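Local coordinates for cellobiose 2-epimerase (Caldibacillus thermoamylovorans, PDB 5ZHB), which catalyses the reversible epimerisation of cellobiose at C2 of its reducing-end glucose, yielding glucosyl-mannose, at residues G48-C53 against H110-A115; E84-F87 against G93-W96; Y95-V98 against P104-D107; Y156-N161 against M183-H188. One frame throughout, in Å; residues are numbered along the deposited sequence.

The four contacts belong to what is consistent with the (alpha/alpha)6 barrel of the N-acylglucosamine 2-epimerase family, and contacts 1 to 3 lie on the same side of the chain's centre. Contact 1 joins the starts of helices 49-66 and 111-128. Contacts 2 and 3, whose centres lie about 7 Å apart, share Tyr95 and Trp96; their centres are about 8 and 10 Å from that of contact 1. Gln114 OE1 takes a hydrogen bond from Leu94 N, and Gly49 N gives one to Trp96 O. Contact 4, centred about 11 Å from contact 1, is tied to it by a backbone hydrogen bond from Val111 N to Glu158 O. Relatives have their sugar site near such inner-helix starts, so contacts 1 and 4 probably lie closest to it.

Contact 1. Residues G48-C53 against H110-A115; sequences GGIATC and HVYAQA
Ile50 carries this contact, reaching from one helix across to Ala113 and Tyr112 on the other. Its CG1 branch leaves CB anti to the carbonyl carbon (chi1 -67°), which sends it toward the neighbouring helix. CG1 comes down on Ala113, 3.6 Å from CA and 3.7 Å from CB of that alanine. An extended chi2 of 174° then carries CD1 past the methyl of Ala113 and up to the Tyr112 ring, where CD1 is 3.5 Å from Tyr112 CD2. The two side chains cross at about a right angle, and Trp96 also packs on Ile50. The first turns of the two helices, 49-53 and 111-115, run nearly parallel, their axes 17° apart and 9.4 Å at closest approach, as expected of neighbouring inner helices in an (alpha/alpha)6 barrel. Each helix secures its own start. His110, at the N-cap, accepts a bond from Tyr112 N on ND1 (3.0 Å), the donor lying in the imidazole plane; on the other helix, Thr52 OG1 donates to Gly48 O at 2.8 Å. That carbonyl also accepts from Thr52 N, which reaches it from the opposite face. Farther along, Cys53 SG approaches Ala113 O no closer than 4.4 Å.

Contact 2. Residues E84-F87 against G93-W96; sequences EYVF and GLYW
Phe87 and Leu94 pair through a single beta bridge, which joins the end of helix 69-86 to the loop before strand 97-98. Gly93 comes first: its N sits over one face of the Phe87 ring, 3.5 Å above the plane and offset toward the rim, while its O receives a CA-H...O contact from Phe87 CA. The ring stands there because CG is anti to the backbone N (chi1 -167°), and Tyr136 and Leu140 also pack on it. Replacing Phe87 by an alanine would remove the ring that covers Gly93 N and is likely to open a gap beside Leu94. Next, Leu94 crosses Phe87 at about a right angle, its CD2 4.0 Å from Phe87 CD2, and its CB rests 3.9 Å from Val86 CG1. Tyr95 then makes the hydrogen bond that ties the loop to the helix end: its N donates to Val86 O over 2.8 Å, nearly straight at 164°. The acceptor is thus one of the last carbonyls of the helix. Tyr95 O, buried beside Val86 CG1, has no polar partner in the model, and at the edge of the phenol ring Tyr85 O lies 3.5 Å from Tyr95 CD2.

Contact 3. Residues Y95-V98 against P104-D107; sequences YWMV and PSDD
Pro104 sets its CB over the centre of one face of the Tyr95 ring, beside a pair of classic beta bulges: Trp96 and Met97 both face Asp106, and Ser105 and Asp106 both face Met97. Met97 and Asp106 form an antiparallel hydrogen-bonded pair, and the register shifts by one before Val98 meets Pro104. Pro104 CB is 3.8 Å from the Tyr95 centroid and 13° off the ring normal, a CH-pi contact, and CG reaches over the CE2 side. Asp107 flanks the same ring: its CB packs 3.7 Å from Tyr95 CE1, and its carboxylate plane is turned 25° from that of the ring. With a serine in place of Tyr95, Pro104 would probably lose its aromatic floor and Asp107 CB its packing partner, so that the turn between them could shift.

Trp96 and Asp106 lie side by side and point the same way. Both have CG anti to the backbone N, which for Asp106 (chi1 -174°) sets the carboxylate beside the indole, Trp96 CD1 being 3.5 Å from Asp106 OD2. That oxygen forms a salt bridge with Arg108, whose guanidinium also makes a cation-pi contact with Trp96.

The backbones are joined by two carbonyls that each take two donors. Asp106 O accepts in its carbonyl plane from Met97 N (3.0 Å) and weakly from Trp96 N. Met97 O receives Ser105 N and Asp106 N from the same side, both well above its carbonyl plane. Close by, Ser105 OG lies 3.3 Å from Val98 C.

Contact 4. Residues Y156-N161 against M183-H188; sequences YKEEFN and MNTHLH
Glu158 and Thr185 grip each other where the bulged start of strand 155-160, the middle strand of a three-stranded antiparallel sheet, meets the first turns of helix 183-199. This is the tight part. Thr185 OG1 donates to Glu158 OE2 at 2.8 Å, reaching the carboxylate on its syn side but 29° out of its plane. Thr182 OG1 binds the same carboxylate oxygen, so OE2 is held by two hydroxyls. A bend in the glutamate chain (chi2 -69°) turns its carboxylate back onto the helix, where the Thr185 methyl fits alongside.

A second close point joins the main chain to an imidazole. Tyr156 N donates to His186 NE2 over 2.9 Å in a moderately bent bond, approaching from a position tilted out of the ring plane. His186 ND1 is hydrogen-bonded to Thr182 O, so bonds at both nitrogens fix the rotation of the ring. The tyrosine ring, at 66° to the imidazole, brings His186 CD2 up to its edge, 3.8 Å from Tyr156 CD2. Tyr156 OH is hydrogen-bonded to Glu145 and Arg208.

The looser side is at Lys157, which is partly exposed. Its CB is directed away from the helix, and its NZ forms a salt bridge with Glu166. The backbone of the same residue is buried and contributes only slight packing: between the two hydrogen bonds, Lys157 O has no polar partner in the model and rests 3.7 Å from Thr185 CG2.

Contact 1. Residues G48-C53 against H110-A115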
loop_
_atom_site.group_PDB
_atom_site.type_symbol
_atom_site.label_atom_id
_atom_site.label_comp_id
_atom_site.label_asym_id
_atom_site.label_seq_id
_atom_site.Cartn_x
_atom_site.Cartn_y
_atom_site.Cartn_z
ATOM N N GLY A 48 -2.448 7.862 -12.615
ATOM C CA GLY A 48 -2.381 6.417 -12.383
ATOM C C GLY A 48 -3.698 5.870 -11.861
ATOM O O GLY A 48 -4.384 6.533 -11.099
ATOM N N GLY A 49 -4.010 4.622 -12.241
ATOM C CA GLY A 49 -5.164 3.920 -11.736
ATOM C C GLY A 49 -4.984 3.621 -10.249
ATOM O O GLY A 49 -5.863 3.925 -9.442
ATOM N N ILE A 50 -3.810 3.082 -9.909
ATOM C CA ILE A 50 -3.497 2.836 -8.506
ATOM C C ILE A 50 -3.422 4.144 -7.709
ATOM O O ILE A 50 -3.952 4.200 -6.595
ATOM C CB ILE A 50 -2.252 1.947 -8.342
ATOM C CG1 ILE A 50 -2.573 0.539 -8.868
ATOM C CG2 ILE A 50 -1.841 1.903 -6.860
ATOM C CD1 ILE A 50 -1.405 -0.418 -8.910
ATOM N N ALA A 51 -2.740 5.163 -8.233
ATOM C CA ALA A 51 -2.698 6.453 -7.546
ATOM C C ALA A 51 -4.119 6.924 -7.215
ATOM O O ALA A 51 -4.374 7.433 -6.119
ATOM C CB ALA A 51 -1.919 7.461 -8.357
ATOM N N THR A 52 -5.060 6.747 -8.147
ATOM C CA THR A 52 -6.421 7.246 -7.948
ATOM C C THR A 52 -7.121 6.457 -6.837
ATOM O O THR A 52 -7.829 7.040 -6.008
ATOM C CB THR A 52 -7.219 7.204 -9.266
ATOM O OG1 THR A 52 -6.621 8.008 -10.280
ATOM C CG2 THR A 52 -8.628 7.718 -9.083
ATOM N N CYS A 53 -6.984 5.124 -6.855
ATOM C CA CYS A 53 -7.445 4.307 -5.751
ATOM C C CYS A 53 -6.866 4.799 -4.426
ATOM O O CYS A 53 -7.582 4.880 -3.435
ATOM C CB CYS A 53 -7.051 2.845 -5.900
ATOM S SG CYS A 53 -7.757 2.045 -7.358
ATOM N N HIS A 110 -3.963 -5.121 -14.434
ATOM C CA HIS A 110 -3.060 -5.804 -13.526
ATOM C C HIS A 110 -3.870 -6.154 -12.269
ATOM O O HIS A 110 -4.629 -5.312 -11.778
ATOM C CB HIS A 110 -1.846 -4.906 -13.269
ATOM C CG HIS A 110 -0.700 -5.683 -12.722
ATOM N ND1 HIS A 110 -0.793 -6.372 -11.524
ATOM C CD2 HIS A 110 0.504 -5.962 -13.236
ATOM C CE1 HIS A 110 0.347 -7.011 -11.294
ATOM N NE2 HIS A 110 1.163 -6.775 -12.324
ATOM N N VAL A 111 -3.686 -7.375 -11.756
ATOM C CA VAL A 111 -4.352 -7.829 -10.536
ATOM C C VAL A 111 -4.055 -6.867 -9.379
ATOM O O VAL A 111 -4.925 -6.568 -8.584
ATOM C CB VAL A 111 -3.942 -9.285 -10.220
ATOM C CG1 VAL A 111 -4.417 -9.722 -8.839
ATOM C CG2 VAL A 111 -4.447 -10.275 -11.257
ATOM N N TYR A 112 -2.830 -6.333 -9.314
ATOM C CA TYR A 112 -2.411 -5.414 -8.261
ATOM C C TYR A 112 -3.303 -4.186 -8.271
ATOM O O TYR A 112 -3.742 -3.719 -7.221
ATOM C CB TYR A 112 -0.953 -5.038 -8.506
ATOM C CG TYR A 112 -0.285 -4.049 -7.566
ATOM C CD1 TYR A 112 -0.441 -4.126 -6.185
ATOM C CD2 TYR A 112 0.601 -3.113 -8.064
ATOM C CE1 TYR A 112 0.220 -3.248 -5.349
ATOM C CE2 TYR A 112 1.268 -2.229 -7.239
ATOM C CZ TYR A 112 1.070 -2.296 -5.874
ATOM O OH TYR A 112 1.748 -1.424 -5.069
ATOM N N ALA A 113 -3.585 -3.670 -9.472
ATOM C CA ALA A 113 -4.441 -2.507 -9.570
ATOM C C ALA A 113 -5.878 -2.851 -9.166
ATOM O O ALA A 113 -6.526 -2.037 -8.510
ATOM C CB ALA A 113 -4.309 -1.906 -10.966
ATOM N N GLN A 114 -6.379 -4.033 -9.547
ATOM C CA GLN A 114 -7.746 -4.422 -9.226
ATOM C C GLN A 114 -7.896 -4.540 -7.707
ATOM O O GLN A 114 -8.896 -4.111 -7.146
ATOM C CB GLN A 114 -8.202 -5.703 -9.927
ATOM C CG GLN A 114 -7.876 -5.786 -11.416
ATOM C CD GLN A 114 -8.155 -4.518 -12.200
ATOM O OE1 GLN A 114 -9.246 -3.946 -12.130
ATOM N NE2 GLN A 114 -7.172 -4.054 -12.946
ATOM N N ALA A 115 -6.872 -5.084 -7.051
ATOM C CA ALA A 115 -6.850 -5.168 -5.586
ATOM C C ALA A 115 -6.988 -3.791 -4.936
ATOM O O ALA A 115 -7.848 -3.588 -4.061
ATOM C CB ALA A 115 -5.591 -5.886 -5.116
#

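Contact 2. Residues E84-F87 against G93-W96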
loop_
_atom_site.group_PDB
_atom_site.type_symbol
_atom_site.label_atom_id
_atom_site.label_comp_id
_atom_site.label_asym_id
_atom_site.label_seq_id
_atom_site.Cartn_x
_atom_site.Cartn_y
_atom_site.Cartn_z
ATOM N N GLU A 84 -15.574 6.842 -13.388
ATOM C CA GLU A 84 -15.919 7.433 -14.680
ATOM C C GLU A 84 -14.847 7.182 -15.743
ATOM O O GLU A 84 -15.199 6.807 -16.856
ATOM C CB GLU A 84 -16.197 8.923 -14.495
ATOM C CG GLU A 84 -17.541 9.134 -13.808
ATOM C CD GLU A 84 -17.793 10.560 -13.382
ATOM O OE1 GLU A 84 -17.029 11.444 -13.826
ATOM O OE2 GLU A 84 -18.698 10.761 -12.537
ATOM N N TYR A 85 -13.553 7.306 -15.382
ATOM C CA TYR A 85 -12.455 7.203 -16.332
ATOM C C TYR A 85 -11.537 5.991 -16.100
ATOM O O TYR A 85 -11.054 5.414 -17.071
ATOM C CB TYR A 85 -11.692 8.526 -16.281
ATOM C CG TYR A 85 -12.564 9.687 -16.751
ATOM C CD1 TYR A 85 -12.884 9.852 -18.101
ATOM C CD2 TYR A 85 -13.106 10.584 -15.839
ATOM C CE1 TYR A 85 -13.717 10.878 -18.515
ATOM C CE2 TYR A 85 -13.919 11.631 -16.246
ATOM C CZ TYR A 85 -14.239 11.765 -17.587
ATOM O OH TYR A 85 -15.061 12.807 -17.939
ATOM N N VAL A 86 -11.192 5.651 -14.842
ATOM C CA VAL A 86 -10.160 4.638 -14.621
ATOM C C VAL A 86 -10.755 3.252 -14.862
ATOM O O VAL A 86 -10.061 2.371 -15.370
ATOM C CB VAL A 86 -9.482 4.729 -13.242
ATOM C CG1 VAL A 86 -8.499 3.569 -12.999
ATOM C CG2 VAL A 86 -8.819 6.076 -13.030
ATOM N N PHE A 87 -12.034 3.058 -14.501
ATOM C CA PHE A 87 -12.766 1.832 -14.775
ATOM C C PHE A 87 -13.012 1.751 -16.276
ATOM O O PHE A 87 -13.404 2.735 -16.894
ATOM C CB PHE A 87 -14.075 1.740 -13.968
ATOM C CG PHE A 87 -14.732 0.360 -13.967
ATOM C CD1 PHE A 87 -15.598 -0.018 -15.004
ATOM C CD2 PHE A 87 -14.470 -0.583 -12.966
ATOM C CE1 PHE A 87 -16.192 -1.280 -15.021
ATOM C CE2 PHE A 87 -15.061 -1.854 -12.989
ATOM C CZ PHE A 87 -15.906 -2.202 -14.016
ATOM N N GLY A 93 -12.786 -3.597 -15.177
ATOM C CA GLY A 93 -11.581 -3.491 -14.363
ATOM C C GLY A 93 -10.894 -2.150 -14.590
ATOM O O GLY A 93 -11.308 -1.376 -15.450
ATOM N N LEU A 94 -9.850 -1.881 -13.788
ATOM C CA LEU A 94 -9.210 -0.575 -13.743
ATOM C C LEU A 94 -8.031 -0.565 -14.690
ATOM O O LEU A 94 -7.231 -1.484 -14.668
ATOM C CB LEU A 94 -8.727 -0.238 -12.334
ATOM C CG LEU A 94 -9.746 -0.352 -11.199
ATOM C CD1 LEU A 94 -9.085 0.062 -9.887
ATOM C CD2 LEU A 94 -10.974 0.496 -11.468
ATOM N N TYR A 95 -7.970 0.472 -15.537
ATOM C CA TYR A 95 -6.793 0.781 -16.328
ATOM C C TYR A 95 -5.575 1.021 -15.438
ATOM O O TYR A 95 -5.706 1.551 -14.338
ATOM C CB TYR A 95 -7.132 2.049 -17.127
ATOM C CG TYR A 95 -8.129 1.840 -18.253
ATOM C CD1 TYR A 95 -8.017 0.769 -19.140
ATOM C CD2 TYR A 95 -9.177 2.735 -18.445
ATOM C CE1 TYR A 95 -8.914 0.603 -20.193
ATOM C CE2 TYR A 95 -10.074 2.584 -19.489
ATOM C CZ TYR A 95 -9.924 1.541 -20.384
ATOM O OH TYR A 95 -10.848 1.376 -21.373
ATOM N N TRP A 96 -4.388 0.746 -15.982
ATOM C CA TRP A 96 -3.137 1.049 -15.310
ATOM C C TRP A 96 -2.832 2.549 -15.275
ATOM O O TRP A 96 -2.372 3.081 -14.248
ATOM C CB TRP A 96 -2.015 0.294 -16.013
ATOM C CG TRP A 96 -0.691 0.294 -15.301
ATOM C CD1 TRP A 96 0.464 0.904 -15.693
ATOM C CD2 TRP A 96 -0.373 -0.440 -14.092
ATOM N NE1 TRP A 96 1.471 0.606 -14.810
ATOM C CE2 TRP A 96 0.988 -0.215 -13.823
ATOM C CE3 TRP A 96 -1.110 -1.239 -13.213
ATOM C CZ2 TRP A 96 1.631 -0.776 -12.722
ATOM C CZ3 TRP A 96 -0.480 -1.768 -12.109
ATOM C CH2 TRP A 96 0.880 -1.559 -11.879
#

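Contact 3. Residues Y95-V98 against P104-D107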
loop_
_atom_site.group_PDB
_atom_site.type_symbol
_atom_site.label_atom_id
_atom_site.label_comp_id
_atom_site.label_asym_id
_atom_site.label_seq_id
_atom_site.Cartn_x
_atom_site.Cartn_y
_atom_site.Cartn_z
ATOM N N TYR A 95 -7.970 0.472 -15.537
ATOM C CA TYR A 95 -6.793 0.781 -16.328
ATOM C C TYR A 95 -5.575 1.021 -15.438
ATOM O O TYR A 95 -5.706 1.551 -14.338
ATOM C CB TYR A 95 -7.132 2.049 -17.127
ATOM C CG TYR A 95 -8.129 1.840 -18.253
ATOM C CD1 TYR A 95 -8.017 0.769 -19.140
ATOM C CD2 TYR A 95 -9.177 2.735 -18.445
ATOM C CE1 TYR A 95 -8.914 0.603 -20.193
ATOM C CE2 TYR A 95 -10.074 2.584 -19.489
ATOM C CZ TYR A 95 -9.924 1.541 -20.384
ATOM O OH TYR A 95 -10.848 1.376 -21.373
ATOM N N TRP A 96 -4.388 0.746 -15.982
ATOM C CA TRP A 96 -3.137 1.049 -15.310
ATOM C C TRP A 96 -2.832 2.549 -15.275
ATOM O O TRP A 96 -2.372 3.081 -14.248
ATOM C CB TRP A 96 -2.015 0.294 -16.013
ATOM C CG TRP A 96 -0.691 0.294 -15.301
ATOM C CD1 TRP A 96 0.464 0.904 -15.693
ATOM C CD2 TRP A 96 -0.373 -0.440 -14.092
ATOM N NE1 TRP A 96 1.471 0.606 -14.810
ATOM C CE2 TRP A 96 0.988 -0.215 -13.823
ATOM C CE3 TRP A 96 -1.110 -1.239 -13.213
ATOM C CZ2 TRP A 96 1.631 -0.776 -12.722
ATOM C CZ3 TRP A 96 -0.480 -1.768 -12.109
ATOM C CH2 TRP A 96 0.880 -1.559 -11.879
ATOM N N MET A 97 -3.062 3.224 -16.408
ATOM C CA MET A 97 -2.903 4.669 -16.494
ATOM C C MET A 97 -3.993 5.251 -17.394
ATOM O O MET A 97 -4.461 4.600 -18.333
ATOM C CB MET A 97 -1.560 5.085 -17.114
ATOM C CG MET A 97 -0.301 4.774 -16.304
ATOM S SD MET A 97 0.037 5.880 -14.910
ATOM C CE MET A 97 -0.049 7.507 -15.670
ATOM N N VAL A 98 -4.361 6.499 -17.096
ATOM C CA VAL A 98 -5.117 7.348 -18.003
ATOM C C VAL A 98 -4.365 8.664 -18.176
ATOM O O VAL A 98 -3.489 8.994 -17.396
ATOM C CB VAL A 98 -6.572 7.552 -17.535
ATOM C CG1 VAL A 98 -7.354 6.240 -17.524
ATOM C CG2 VAL A 98 -6.649 8.244 -16.178
ATOM N N PRO A 104 -7.804 6.411 -21.655
ATOM C CA PRO A 104 -6.854 5.341 -21.351
ATOM C C PRO A 104 -5.525 5.618 -22.035
ATOM O O PRO A 104 -5.508 5.875 -23.236
ATOM C CB PRO A 104 -7.506 4.050 -21.890
ATOM C CG PRO A 104 -8.913 4.442 -22.245
ATOM C CD PRO A 104 -8.988 5.944 -22.375
ATOM N N SER A 105 -4.413 5.534 -21.290
ATOM C CA SER A 105 -3.081 5.702 -21.850
ATOM C C SER A 105 -2.255 4.429 -21.702
ATOM O O SER A 105 -1.371 4.179 -22.506
ATOM C CB SER A 105 -2.381 6.891 -21.214
ATOM O OG SER A 105 -2.274 6.729 -19.801
ATOM N N ASP A 106 -2.438 3.686 -20.589
ATOM C CA ASP A 106 -1.883 2.353 -20.434
ATOM C C ASP A 106 -3.030 1.460 -19.965
ATOM O O ASP A 106 -3.466 1.512 -18.814
ATOM C CB ASP A 106 -0.639 2.290 -19.557
ATOM C CG ASP A 106 0.065 0.931 -19.493
ATOM O OD1 ASP A 106 -0.549 -0.123 -19.837
ATOM O OD2 ASP A 106 1.231 0.914 -19.113
ATOM N N ASP A 107 -3.600 0.739 -20.929
ATOM C CA ASP A 107 -4.871 0.076 -20.738
ATOM C C ASP A 107 -4.700 -1.374 -20.273
ATOM O O ASP A 107 -5.677 -2.131 -20.270
ATOM C CB ASP A 107 -5.701 0.151 -22.010
ATOM C CG ASP A 107 -5.129 -0.574 -23.217
ATOM O OD1 ASP A 107 -4.080 -1.225 -23.101
ATOM O OD2 ASP A 107 -5.745 -0.460 -24.282
#

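Contact 4. Residues Y156-N161 against M183-H188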
loop_
_atom_site.group_PDB
_atom_site.type_symbol
_atom_site.label_atom_id
_atom_site.label_comp_id
_atom_site.label_asym_id
_atom_site.label_seq_id
_atom_site.Cartn_x
_atom_site.Cartn_y
_atom_site.Cartn_z
ATOM N N TYR A 156 -2.349 -15.897 -7.174
ATOM C CA TYR A 156 -2.900 -14.822 -7.975
ATOM C C TYR A 156 -1.916 -14.493 -9.089
ATOM O O TYR A 156 -0.702 -14.664 -8.979
ATOM C CB TYR A 156 -3.333 -13.694 -7.031
ATOM C CG TYR A 156 -4.533 -14.099 -6.199
ATOM C CD1 TYR A 156 -5.826 -13.936 -6.683
ATOM C CD2 TYR A 156 -4.373 -14.720 -4.950
ATOM C CE1 TYR A 156 -6.915 -14.348 -5.939
ATOM C CE2 TYR A 156 -5.463 -15.143 -4.213
ATOM C CZ TYR A 156 -6.743 -14.913 -4.684
ATOM O OH TYR A 156 -7.844 -15.366 -4.012
ATOM N N LYS A 157 -2.487 -14.025 -10.197
ATOM C CA LYS A 157 -1.765 -13.719 -11.403
ATOM C C LYS A 157 -1.385 -12.234 -11.405
ATOM O O LYS A 157 -1.600 -11.528 -10.418
ATOM C CB LYS A 157 -2.675 -14.157 -12.561
ATOM C CG LYS A 157 -2.849 -15.664 -12.746
ATOM C CD LYS A 157 -3.621 -15.973 -14.026
ATOM C CE LYS A 157 -3.804 -17.439 -14.275
ATOM N NZ LYS A 157 -4.353 -17.666 -15.622
ATOM N N GLU A 158 -0.734 -11.809 -12.497
ATOM C CA GLU A 158 -0.068 -10.522 -12.583
ATOM C C GLU A 158 -0.753 -9.672 -13.662
ATOM O O GLU A 158 -1.704 -8.951 -13.363
ATOM C CB GLU A 158 1.429 -10.717 -12.821
ATOM C CG GLU A 158 2.188 -11.315 -11.631
ATOM C CD GLU A 158 2.273 -10.346 -10.458
ATOM O OE1 GLU A 158 2.509 -9.153 -10.738
ATOM O OE2 GLU A 158 2.129 -10.765 -9.305
ATOM N N GLU A 159 -0.263 -9.755 -14.907
ATOM C CA GLU A 159 -0.533 -8.734 -15.917
ATOM C C GLU A 159 -1.321 -9.345 -17.084
ATOM O O GLU A 159 -0.966 -10.419 -17.581
ATOM C CB GLU A 159 0.764 -8.109 -16.424
ATOM C CG GLU A 159 0.601 -7.099 -17.561
ATOM C CD GLU A 159 1.934 -6.562 -18.057
ATOM O OE1 GLU A 159 2.763 -6.290 -17.189
ATOM O OE2 GLU A 159 2.156 -6.422 -19.280
ATOM N N PHE A 160 -2.348 -8.588 -17.521
ATOM C CA PHE A 160 -3.167 -8.897 -18.694
ATOM C C PHE A 160 -3.227 -7.675 -19.609
ATOM O O PHE A 160 -3.007 -6.538 -19.166
ATOM C CB PHE A 160 -4.585 -9.278 -18.241
ATOM C CG PHE A 160 -4.640 -10.450 -17.276
ATOM C CD1 PHE A 160 -4.251 -10.297 -15.944
ATOM C CD2 PHE A 160 -5.051 -11.711 -17.697
ATOM C CE1 PHE A 160 -4.288 -11.373 -15.072
ATOM C CE2 PHE A 160 -5.099 -12.778 -16.811
ATOM C CZ PHE A 160 -4.703 -12.599 -15.493
ATOM N N ASN A 161 -3.611 -7.899 -20.890
ATOM C CA ASN A 161 -3.951 -6.793 -21.764
ATOM C C ASN A 161 -5.334 -6.298 -21.390
ATOM O O ASN A 161 -6.016 -6.882 -20.529
ATOM C CB ASN A 161 -3.798 -7.142 -23.246
ATOM C CG ASN A 161 -4.735 -8.234 -23.712
ATOM O OD1 ASN A 161 -5.743 -8.543 -23.057
ATOM N ND2 ASN A 161 -4.439 -8.773 -24.885
ATOM N N MET A 183 5.080 -11.756 -4.163
ATOM C CA MET A 183 4.676 -11.429 -2.811
ATOM C C MET A 183 3.862 -10.145 -2.841
ATOM O O MET A 183 2.803 -10.058 -2.203
ATOM C CB MET A 183 5.937 -11.317 -1.931
ATOM C CG MET A 183 5.723 -10.819 -0.516
ATOM S SD MET A 183 5.649 -9.013 -0.392
ATOM C CE MET A 183 7.351 -8.597 -0.731
ATOM N N ASN A 184 4.332 -9.176 -3.622
ATOM C CA ASN A 184 3.693 -7.857 -3.598
ATOM C C ASN A 184 2.216 -7.957 -3.965
ATOM O O ASN A 184 1.368 -7.368 -3.292
ATOM C CB ASN A 184 4.437 -6.859 -4.473
ATOM C CG ASN A 184 3.918 -5.453 -4.270
ATOM O OD1 ASN A 184 4.073 -4.888 -3.185
ATOM N ND2 ASN A 184 3.244 -4.922 -5.282
ATOM N N THR A 185 1.893 -8.666 -5.070
ATOM C CA THR A 185 0.500 -8.777 -5.504
ATOM C C THR A 185 -0.343 -9.491 -4.451
ATOM O O THR A 185 -1.424 -9.037 -4.120
ATOM C CB THR A 185 0.415 -9.489 -6.859
ATOM O OG1 THR A 185 1.059 -8.649 -7.810
ATOM C CG2 THR A 185 -1.021 -9.705 -7.302
ATOM N N HIS A 186 0.192 -10.584 -3.870
ATOM C CA HIS A 186 -0.503 -11.329 -2.837
ATOM C C HIS A 186 -0.769 -10.458 -1.609
ATOM O O HIS A 186 -1.842 -10.540 -1.002
ATOM C CB HIS A 186 0.287 -12.619 -2.553
ATOM C CG HIS A 186 0.102 -13.606 -3.670
ATOM N ND1 HIS A 186 0.839 -13.552 -4.834
ATOM C CD2 HIS A 186 -0.773 -14.646 -3.814
ATOM C CE1 HIS A 186 0.420 -14.527 -5.656
ATOM N NE2 HIS A 186 -0.559 -15.210 -5.061
ATOM N N LEU A 187 0.190 -9.587 -1.259
ATOM C CA LEU A 187 0.015 -8.757 -0.065
ATOM C C LEU A 187 -1.193 -7.841 -0.241
ATOM O O LEU A 187 -2.043 -7.715 0.663
ATOM C CB LEU A 187 1.303 -7.973 0.217
ATOM C CG LEU A 187 1.281 -7.010 1.417
ATOM C CD1 LEU A 187 0.894 -7.730 2.677
ATOM C CD2 LEU A 187 2.601 -6.310 1.606
ATOM N N HIS A 188 -1.238 -7.148 -1.398
ATOM C CA HIS A 188 -2.284 -6.153 -1.642
ATOM C C HIS A 188 -3.629 -6.815 -1.942
ATOM O O HIS A 188 -4.665 -6.224 -1.651
ATOM C CB HIS A 188 -1.794 -5.050 -2.587
ATOM C CG HIS A 188 -0.671 -4.319 -1.944
ATOM N ND1 HIS A 188 -0.870 -3.470 -0.870
ATOM C CD2 HIS A 188 0.651 -4.410 -2.090
ATOM C CE1 HIS A 188 0.314 -3.026 -0.462
ATOM N NE2 HIS A 188 1.236 -3.587 -1.163
#